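Local coordinates for cell division control protein 11 (Saccharomyces cerevisiae, PDB 5AR1) that belongs to the septin GTPases and assembles with other septins into filaments that form a collar at the mother-bud neck and take part in cytokinesis, at residues A[173-179]-A[229-234]. Numbering follows the deposited sequence.
Sequences PVISKSD and LPFAII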
ATOM      1  N   PRO A 173       4.368  -1.708   0.397  1.00123.99           N
ATOM      2  CA  PRO A 173       4.838  -2.278   1.680  1.00125.26           C
ATOM      3  C   PRO A 173       5.210  -1.257   2.756  1.00127.12           C
ATOM      4  O   PRO A 173       5.884  -0.267   2.463  1.00122.82           O
ATOM      5  CB  PRO A 173       6.028  -3.141   1.263  1.00125.42           C
ATOM      6  CG  PRO A 173       6.561  -2.474   0.053  1.00126.42           C
ATOM      7  CD  PRO A 173       5.405  -1.827  -0.652  1.00122.54           C
ATOM      8  N   VAL A 174       4.722  -1.479   3.993  1.00126.39           N
ATOM      9  CA  VAL A 174       4.990  -0.610   5.143  1.00127.53           C
ATOM     10  C   VAL A 174       5.593  -1.424   6.265  1.00136.06           C
ATOM     11  O   VAL A 174       5.460  -2.642   6.261  1.00137.02           O
ATOM     12  CB  VAL A 174       3.814   0.296   5.619  1.00134.14           C
ATOM     13  CG1 VAL A 174       3.303   1.200   4.501  1.00131.31           C
ATOM     14  CG2 VAL A 174       2.677  -0.512   6.205  1.00139.28           C
ATOM     15  N   ILE A 175       6.294  -0.767   7.197  1.00136.07           N
ATOM     16  CA  ILE A 175       6.954  -1.424   8.319  1.00140.54           C
ATOM     17  C   ILE A 175       6.350  -0.957   9.634  1.00152.33           C
ATOM     18  O   ILE A 175       6.425   0.225   9.973  1.00152.20           O
ATOM     19  CB  ILE A 175       8.503  -1.286   8.278  1.00141.74           C
ATOM     20  CG1 ILE A 175       9.084  -1.808   6.943  1.00138.23           C
ATOM     21  CG2 ILE A 175       9.152  -2.008   9.468  1.00147.32           C
ATOM     22  CD1 ILE A 175      10.540  -1.361   6.638  1.00148.41           C
ATOM     23  N   SER A 176       5.751  -1.903  10.366  1.00155.88           N
ATOM     24  CA  SER A 176       5.132  -1.687  11.671  1.00163.18           C
ATOM     25  C   SER A 176       6.206  -1.578  12.761  1.00172.06           C
ATOM     26  O   SER A 176       7.344  -1.988  12.529  1.00169.28           O
ATOM     27  CB  SER A 176       4.193  -2.842  11.985  1.00172.10           C
ATOM     28  OG  SER A 176       4.864  -4.076  11.800  1.00182.90           O
ATOM     29  N   LYS A 177       5.845  -1.013  13.943  1.00175.99           N
ATOM     30  CA  LYS A 177       6.719  -0.829  15.116  1.00181.14           C
ATOM     31  C   LYS A 177       8.101  -0.216  14.762  1.00182.30           C
ATOM     32  O   LYS A 177       9.129  -0.634  15.306  1.00184.14           O
ATOM     33  CB  LYS A 177       6.859  -2.154  15.894  1.00188.78           C
ATOM     34  CG  LYS A 177       6.238  -2.138  17.284  1.00206.70           C
ATOM     35  CD  LYS A 177       6.498  -3.463  18.004  1.00218.80           C
ATOM     36  CE  LYS A 177       5.918  -3.510  19.395  1.00234.10           C
ATOM     37  NZ  LYS A 177       6.082  -4.854  20.006  1.00242.40           N
ATOM     38  N   SER A 178       8.109   0.774  13.844  1.00174.42           N
ATOM     39  CA  SER A 178       9.314   1.452  13.349  1.00170.73           C
ATOM     40  C   SER A 178      10.135   2.114  14.458  1.00180.93           C
ATOM     41  O   SER A 178      11.365   2.050  14.430  1.00179.89           O
ATOM     42  CB  SER A 178       8.948   2.483  12.286  1.00169.37           C
ATOM     43  OG  SER A 178       8.033   1.963  11.334  1.00177.55           O
ATOM     44  N   ASP A 179       9.444   2.723  15.444  1.00184.07           N
ATOM     45  CA  ASP A 179      10.019   3.433  16.593  1.00190.16           C
ATOM     46  C   ASP A 179      10.673   2.520  17.650  1.00199.92           C
ATOM     47  O   ASP A 179      11.410   3.024  18.501  1.00204.42           O
ATOM     48  CB  ASP A 179       8.974   4.367  17.246  1.00197.16           C
ATOM     49  CG  ASP A 179       7.538   3.875  17.180  1.00210.69           C
ATOM     50  OD1 ASP A 179       7.236   2.829  17.805  1.00221.88           O
ATOM     51  OD2 ASP A 179       6.718   4.526  16.495  1.00208.05           O
ATOM     52  N   LEU A 229      10.677   3.438   0.433  1.00110.70           N
ATOM     53  CA  LEU A 229      10.067   2.108   0.468  1.00111.75           C
ATOM     54  C   LEU A 229      10.989   1.063   1.077  1.00116.94           C
ATOM     55  O   LEU A 229      12.183   1.045   0.716  1.00115.85           O
ATOM     56  CB  LEU A 229       9.717   1.676  -0.965  1.00110.29           C
ATOM     57  CG  LEU A 229       8.278   1.444  -1.335  1.00115.47           C
ATOM     58  CD1 LEU A 229       7.309   2.200  -0.441  1.00116.45           C
ATOM     59  CD2 LEU A 229       8.066   1.788  -2.772  1.00117.12           C
ATOM     60  N   PRO A 230      10.459   0.135   1.929  1.00115.63           N
ATOM     61  CA  PRO A 230       9.090   0.056   2.473  1.00116.92           C
ATOM     62  C   PRO A 230       8.856   1.187   3.473  1.00123.16           C
ATOM     63  O   PRO A 230       9.690   1.398   4.355  1.00125.63           O
ATOM     64  CB  PRO A 230       9.061  -1.319   3.174  1.00121.19           C
ATOM     65  CG  PRO A 230      10.296  -2.021   2.751  1.00125.48           C
ATOM     66  CD  PRO A 230      11.290  -0.930   2.511  1.00119.38           C
ATOM     67  N   PHE A 231       7.750   1.943   3.320  1.00118.37           N
ATOM     68  CA  PHE A 231       7.461   3.081   4.187  1.00119.06           C
ATOM     69  C   PHE A 231       7.439   2.761   5.680  1.00125.67           C
ATOM     70  O   PHE A 231       6.659   1.927   6.106  1.00127.90           O
ATOM     71  CB  PHE A 231       6.154   3.771   3.769  1.00121.31           C
ATOM     72  CG  PHE A 231       6.144   4.400   2.393  1.00119.68           C
ATOM     73  CD1 PHE A 231       7.268   5.063   1.902  1.00119.49           C
ATOM     74  CD2 PHE A 231       4.983   4.405   1.621  1.00122.27           C
ATOM     75  CE1 PHE A 231       7.247   5.664   0.643  1.00118.08           C
ATOM     76  CE2 PHE A 231       4.962   5.007   0.357  1.00122.37           C
ATOM     77  CZ  PHE A 231       6.096   5.627  -0.123  1.00117.72           C
ATOM     78  N   ALA A 232       8.307   3.404   6.466  1.00123.36           N
ATOM     79  CA  ALA A 232       8.298   3.260   7.921  1.00128.75           C
ATOM     80  C   ALA A 232       7.573   4.522   8.370  1.00136.30           C
ATOM     81  O   ALA A 232       8.199   5.537   8.693  1.00137.02           O
ATOM     82  CB  ALA A 232       9.720   3.222   8.459  1.00130.26           C
ATOM     83  N   ILE A 233       6.238   4.483   8.251  1.00134.90           N
ATOM     84  CA  ILE A 233       5.302   5.588   8.464  1.00137.32           C
ATOM     85  C   ILE A 233       4.819   5.643   9.938  1.00147.99           C
ATOM     86  O   ILE A 233       4.023   4.813  10.349  1.00151.13           O
ATOM     87  CB  ILE A 233       4.175   5.499   7.370  1.00138.96           C
ATOM     88  CG1 ILE A 233       3.147   6.625   7.472  1.00143.13           C
ATOM     89  CG2 ILE A 233       3.481   4.145   7.296  1.00141.33           C
ATOM     90  CD1 ILE A 233       2.636   7.116   6.046  1.00149.15           C
ATOM     91  N   ILE A 234       5.344   6.613  10.729  1.00148.08           N
ATOM     92  CA  ILE A 234       5.072   6.781  12.176  1.00156.53           C
ATOM     93  C   ILE A 234       4.964   8.254  12.637  1.00164.88           C
ATOM     94  O   ILE A 234       5.510   9.128  11.975  1.00161.06           O
ATOM     95  CB  ILE A 234       6.124   6.004  13.041  1.00162.27           C
ATOM     96  CG1 ILE A 234       7.557   6.050  12.441  1.00157.45           C
ATOM     97  CG2 ILE A 234       5.681   4.556  13.307  1.00165.39           C
ATOM     98  CD1 ILE A 234       8.363   7.353  12.628  1.00165.64           C
TER
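The backbone N of Ile-175 donates a hydrogen bond to Phe-231 O (2.9 Å), and Phe-231 N returns a weak, bent one to Pro-173 O (3.0 Å). Phe-231 thus straddles Val-174 in a single parallel beta bridge, with Val-174 CA also directing a CA-H...O contact at Phe-231 O (3.2 Å). This is the Ras-like P-loop GTPase fold: strand 171-175 bonds to strand 142-147 on one side, and on the other the segment 229-234, after helix 218-228, takes the place of the sixth parallel strand, here reduced to a single bridge. A cis peptide bond precedes Pro-230, whose ring packs against Pro-173 (CB to CB, 4.0 Å) and takes the tip of Ile-175 (CD1 to Pro-230 CB, 3.8 Å); helix 183-199 touches both Pro-230 and Ile-175 through Lys-190 and Ile-193. Val-174 CG1 rests on Phe-231 CB (3.9 Å) and Ile-233 CG2 (4.1 Å). Beyond the strand the chain turns through the predicted G4 motif, which probably helps bind GTP as in related GTPases, and Ser-178 points back at 229-234, which runs on into Gly-235, probably another GTP-binding residue. There Ser-178 OG lies 3.6 Å from Ala-232 CB, and Asp-179 OD2 touches Ile-234 CG2 at 3.4 Å.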